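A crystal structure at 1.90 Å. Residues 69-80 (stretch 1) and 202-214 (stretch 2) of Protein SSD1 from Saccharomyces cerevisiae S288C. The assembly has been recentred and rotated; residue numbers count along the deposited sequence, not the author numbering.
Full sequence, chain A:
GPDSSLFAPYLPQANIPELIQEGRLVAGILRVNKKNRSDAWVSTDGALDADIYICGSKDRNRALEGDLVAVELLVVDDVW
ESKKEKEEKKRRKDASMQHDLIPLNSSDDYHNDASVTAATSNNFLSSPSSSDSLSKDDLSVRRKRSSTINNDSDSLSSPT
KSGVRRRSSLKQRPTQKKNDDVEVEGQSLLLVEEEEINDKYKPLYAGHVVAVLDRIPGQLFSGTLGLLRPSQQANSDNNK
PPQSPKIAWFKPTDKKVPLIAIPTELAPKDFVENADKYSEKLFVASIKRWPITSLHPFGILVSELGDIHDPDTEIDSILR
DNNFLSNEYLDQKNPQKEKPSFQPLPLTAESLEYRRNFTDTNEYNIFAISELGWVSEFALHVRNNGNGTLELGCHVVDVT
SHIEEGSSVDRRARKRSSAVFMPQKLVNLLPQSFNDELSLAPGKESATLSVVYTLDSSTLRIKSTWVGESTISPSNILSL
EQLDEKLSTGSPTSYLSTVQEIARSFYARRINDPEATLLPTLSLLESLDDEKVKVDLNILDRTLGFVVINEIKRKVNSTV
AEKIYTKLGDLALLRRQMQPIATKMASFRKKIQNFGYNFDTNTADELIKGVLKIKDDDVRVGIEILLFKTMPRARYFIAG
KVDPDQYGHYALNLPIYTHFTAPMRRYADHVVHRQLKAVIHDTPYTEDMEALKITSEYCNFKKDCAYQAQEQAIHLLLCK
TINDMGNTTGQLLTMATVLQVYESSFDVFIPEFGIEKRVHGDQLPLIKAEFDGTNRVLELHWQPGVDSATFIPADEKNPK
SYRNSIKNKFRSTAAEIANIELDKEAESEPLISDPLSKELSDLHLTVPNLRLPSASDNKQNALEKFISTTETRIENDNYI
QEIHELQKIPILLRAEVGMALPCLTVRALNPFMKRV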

# COMPACT_ATOMS: atom_id res chain seq x y z
N VAL A 69 -4.61 -11.10 19.42
CA VAL A 69 -5.50 -12.07 20.04
C VAL A 69 -4.70 -13.26 20.55
O VAL A 69 -3.62 -13.58 20.04
CB VAL A 69 -6.60 -12.54 19.06
CG1 VAL A 69 -7.54 -11.40 18.73
CG2 VAL A 69 -5.98 -13.11 17.78
N ALA A 70 -5.24 -13.90 21.58
CA ALA A 70 -4.79 -15.21 22.02
C ALA A 70 -5.71 -16.27 21.41
O ALA A 70 -6.93 -16.18 21.54
CB ALA A 70 -4.82 -15.30 23.55
N VAL A 71 -5.12 -17.24 20.72
CA VAL A 71 -5.89 -18.28 20.04
C VAL A 71 -5.50 -19.63 20.61
O VAL A 71 -4.33 -19.88 20.92
CB VAL A 71 -5.71 -18.25 18.50
CG1 VAL A 71 -5.28 -16.87 18.04
CG2 VAL A 71 -4.74 -19.32 18.04
N GLU A 72 -6.49 -20.50 20.79
CA GLU A 72 -6.29 -21.89 21.15
C GLU A 72 -6.43 -22.75 19.90
O GLU A 72 -7.43 -22.64 19.17
CB GLU A 72 -7.29 -22.33 22.22
CG GLU A 72 -7.19 -23.79 22.59
CD GLU A 72 -8.22 -24.19 23.62
OE1 GLU A 72 -9.43 -24.11 23.32
OE2 GLU A 72 -7.82 -24.57 24.74
N LEU A 73 -5.44 -23.60 19.64
CA LEU A 73 -5.43 -24.41 18.44
C LEU A 73 -6.49 -25.51 18.52
O LEU A 73 -6.91 -25.94 19.60
CB LEU A 73 -4.05 -25.03 18.22
N LEU A 74 -6.93 -25.97 17.35
CA LEU A 74 -7.94 -27.01 17.23
C LEU A 74 -7.50 -28.03 16.20
O LEU A 74 -6.75 -27.72 15.27
CB LEU A 74 -9.30 -26.44 16.81
CG LEU A 74 -10.05 -25.52 17.78
CD1 LEU A 74 -11.37 -25.10 17.16
CD2 LEU A 74 -10.27 -26.20 19.12
N VAL A 75 -7.99 -29.26 16.36
CA VAL A 75 -7.76 -30.30 15.36
C VAL A 75 -8.40 -29.85 14.05
O VAL A 75 -9.61 -29.61 13.99
CB VAL A 75 -8.32 -31.64 15.83
N VAL A 76 -7.59 -29.73 13.00
CA VAL A 76 -8.07 -29.20 11.72
C VAL A 76 -9.30 -29.96 11.25
O VAL A 76 -10.17 -29.39 10.57
CB VAL A 76 -6.94 -29.25 10.67
CG1 VAL A 76 -7.50 -29.03 9.28
CG2 VAL A 76 -5.88 -28.21 10.99
N ASP A 77 -9.40 -31.25 11.58
CA ASP A 77 -10.54 -32.04 11.12
C ASP A 77 -11.83 -31.62 11.82
O ASP A 77 -12.89 -31.53 11.19
CB ASP A 77 -10.27 -33.53 11.35
N ASP A 78 -11.76 -31.36 13.13
CA ASP A 78 -12.95 -30.92 13.86
C ASP A 78 -13.53 -29.65 13.25
O ASP A 78 -14.74 -29.55 13.02
CB ASP A 78 -12.60 -30.71 15.34
N VAL A 79 -12.67 -28.66 12.99
CA VAL A 79 -13.13 -27.43 12.34
C VAL A 79 -13.77 -27.74 11.00
O VAL A 79 -14.90 -27.33 10.72
CB VAL A 79 -11.96 -26.44 12.19
CG1 VAL A 79 -12.33 -25.32 11.23
CG2 VAL A 79 -11.56 -25.88 13.54
N TRP A 80 -13.07 -28.49 10.15
CA TRP A 80 -13.57 -28.82 8.82
C TRP A 80 -14.80 -29.71 8.91
O TRP A 80 -15.17 -30.18 9.99
CB TRP A 80 -12.47 -29.52 8.00
N LYS A 202 -7.51 -27.42 3.15
CA LYS A 202 -7.36 -27.60 4.59
C LYS A 202 -6.03 -27.02 5.07
O LYS A 202 -4.98 -27.35 4.52
CB LYS A 202 -7.46 -29.09 4.95
N PRO A 203 -6.07 -26.16 6.08
CA PRO A 203 -4.84 -25.52 6.56
C PRO A 203 -4.04 -26.43 7.48
O PRO A 203 -4.50 -27.48 7.93
CB PRO A 203 -5.36 -24.29 7.31
CG PRO A 203 -6.65 -24.76 7.88
CD PRO A 203 -7.25 -25.70 6.84
N LEU A 204 -2.81 -26.00 7.75
CA LEU A 204 -1.95 -26.72 8.69
C LEU A 204 -2.38 -26.48 10.13
O LEU A 204 -2.27 -27.38 10.97
CB LEU A 204 -0.49 -26.31 8.49
N TYR A 205 -2.85 -25.27 10.43
CA TYR A 205 -3.28 -24.90 11.78
C TYR A 205 -4.65 -24.25 11.73
O TYR A 205 -5.02 -23.63 10.73
CB TYR A 205 -2.26 -23.95 12.42
CG TYR A 205 -0.89 -24.55 12.56
CD1 TYR A 205 -0.59 -25.42 13.60
CD2 TYR A 205 0.12 -24.26 11.64
CE1 TYR A 205 0.66 -25.98 13.74
CE2 TYR A 205 1.38 -24.82 11.77
CZ TYR A 205 1.65 -25.68 12.82
OH TYR A 205 2.90 -26.23 12.94
N ALA A 206 -5.39 -24.40 12.82
CA ALA A 206 -6.71 -23.80 12.95
C ALA A 206 -7.01 -23.63 14.43
O ALA A 206 -6.60 -24.46 15.25
CB ALA A 206 -7.79 -24.67 12.27
N GLY A 207 -7.72 -22.56 14.77
CA GLY A 207 -7.98 -22.28 16.16
C GLY A 207 -9.18 -21.39 16.35
O GLY A 207 -9.98 -21.17 15.43
N HIS A 208 -9.33 -20.91 17.58
CA HIS A 208 -10.39 -19.97 17.93
C HIS A 208 -9.84 -18.96 18.93
O HIS A 208 -8.91 -19.25 19.68
CB HIS A 208 -11.64 -20.67 18.49
CG HIS A 208 -11.43 -21.33 19.82
ND1 HIS A 208 -12.28 -21.12 20.89
CD2 HIS A 208 -10.48 -22.19 20.26
CE1 HIS A 208 -11.86 -21.82 21.93
NE2 HIS A 208 -10.77 -22.48 21.57
N VAL A 209 -10.43 -17.77 18.91
CA VAL A 209 -9.95 -16.65 19.72
C VAL A 209 -10.51 -16.80 21.13
O VAL A 209 -11.73 -16.91 21.32
CB VAL A 209 -10.36 -15.31 19.09
CG1 VAL A 209 -10.06 -14.16 20.03
CG2 VAL A 209 -9.66 -15.13 17.74
N VAL A 210 -9.62 -16.82 22.13
CA VAL A 210 -10.04 -16.94 23.52
C VAL A 210 -9.87 -15.65 24.30
O VAL A 210 -10.34 -15.57 25.45
CB VAL A 210 -9.30 -18.09 24.24
CG1 VAL A 210 -9.58 -19.41 23.53
CG2 VAL A 210 -7.80 -17.82 24.31
N ALA A 211 -9.22 -14.64 23.73
CA ALA A 211 -9.07 -13.36 24.41
C ALA A 211 -8.51 -12.35 23.42
O ALA A 211 -7.81 -12.72 22.47
CB ALA A 211 -8.14 -13.48 25.63
N VAL A 212 -8.85 -11.08 23.64
CA VAL A 212 -8.23 -9.98 22.92
C VAL A 212 -7.13 -9.42 23.82
O VAL A 212 -7.40 -8.95 24.93
CB VAL A 212 -9.24 -8.89 22.55
CG1 VAL A 212 -8.52 -7.70 21.90
CG2 VAL A 212 -10.32 -9.45 21.63
N LEU A 213 -5.89 -9.48 23.34
CA LEU A 213 -4.76 -9.04 24.16
C LEU A 213 -4.50 -7.55 24.01
O LEU A 213 -4.16 -6.88 24.99
CB LEU A 213 -3.51 -9.84 23.80
CG LEU A 213 -3.65 -11.36 23.92
CD1 LEU A 213 -2.38 -12.07 23.45
CD2 LEU A 213 -4.01 -11.78 25.34
N ASP A 214 -4.67 -7.00 22.80
CA ASP A 214 -4.43 -5.58 22.61
C ASP A 214 -5.21 -5.09 21.40
O ASP A 214 -5.43 -5.84 20.43
CB ASP A 214 -2.93 -5.29 22.45
CG ASP A 214 -2.56 -3.88 22.85
OD1 ASP A 214 -3.44 -3.13 23.33
OD2 ASP A 214 -1.38 -3.52 22.71

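How does the pairing begin at Val69 and Ala70? The two strands run antiparallel, and Val69 sits opposite Val212 in a non-hydrogen-bonded pair, so its contribution is made by the side chain and by CA. Val69 CB packs 3.9 Å from Val209 CG1, a buried contact between branched residues that suit an extended backbone, while Val69 CA lies 3.4 Å from Ala211 O in a CA-H...O contact. Ala70 then supplies the polar links: Ala70 N donates to Ala211 O at 3.0 Å, and Ala70 O accepts from Val210 N at 2.8 Å. Its methyl group occupies the other face of the sheet from Val69, where Ala70 CB meets Val210 CG2 and Leu213 CD2, each at 4.0 Å, and Ala211 CB at 4.3 Å. A small side chain fits this buried spot, with three apolar neighbours gathered around one carbon.

Why does Val71 pair with Val209 rather than Val210? A beta bulge lies between Ala70 and Val71, and the register shifts by one residue. Val210, with phi/psi of -108/-9°, departs from the usual extended conformation, yet its amide still reaches Ala70 O. Beyond the bulge the pairing resumes: Val71 is buried on the same face as Val69 and Val209, and Val71 CA approaches His208 O at 3.2 Å in another CA-H...O contact.

What makes Glu72 and His208 the most elaborate pair? They are joined through both backbone and side chains. Glu72 N donates to His208 O at 2.9 Å, and His208 N returns a bond to Glu72 O at 3.0 Å. Their side chains lie on the same face of the sheet; Glu72 is extended at chi1 and chi2 (both t), and His208 takes the p rotamer, its end coming nearer to the opposite strand. His208 NE2 thereby donates to Glu72 OE1 at 2.7 Å with a nearly straight angle of 174°. The carboxylate oxygen lies at the ring edge, near its plane, where a ring nitrogen can direct its proton.

How does the contact continue past the paired residues Leu73 and Gly207? Leu73 CA and Gly207 CA are 4.0 Å apart, and the absence of a side chain at Gly207 matters: an ideal CB would lie 2.7 Å from Glu72 O, a clash. Leu73 CA also makes a CA-H...O contact with Ala206 O at 3.4 Å, and the same oxygen accepts a short hydrogen bond from Leu74 N at 2.6 Å. Leu74 CG lies 4.2 Å from His208 CD2, adding an apolar neighbour beside the imidazole.

What does the short helix add? Val75 is at its N-cap position, and Val76 follows with 86 Å² covered by the other stretch. Val76 CG2 lies 3.4 Å from Pro203 O and 4.2 Å from Ala206 CB, while Val76 CG1 packs 4.1 Å from Pro203 CD. Val79 CG2 approaches the same Ala206 CB at 4.2 Å, so two valines one helical turn apart share a small, buried alanine.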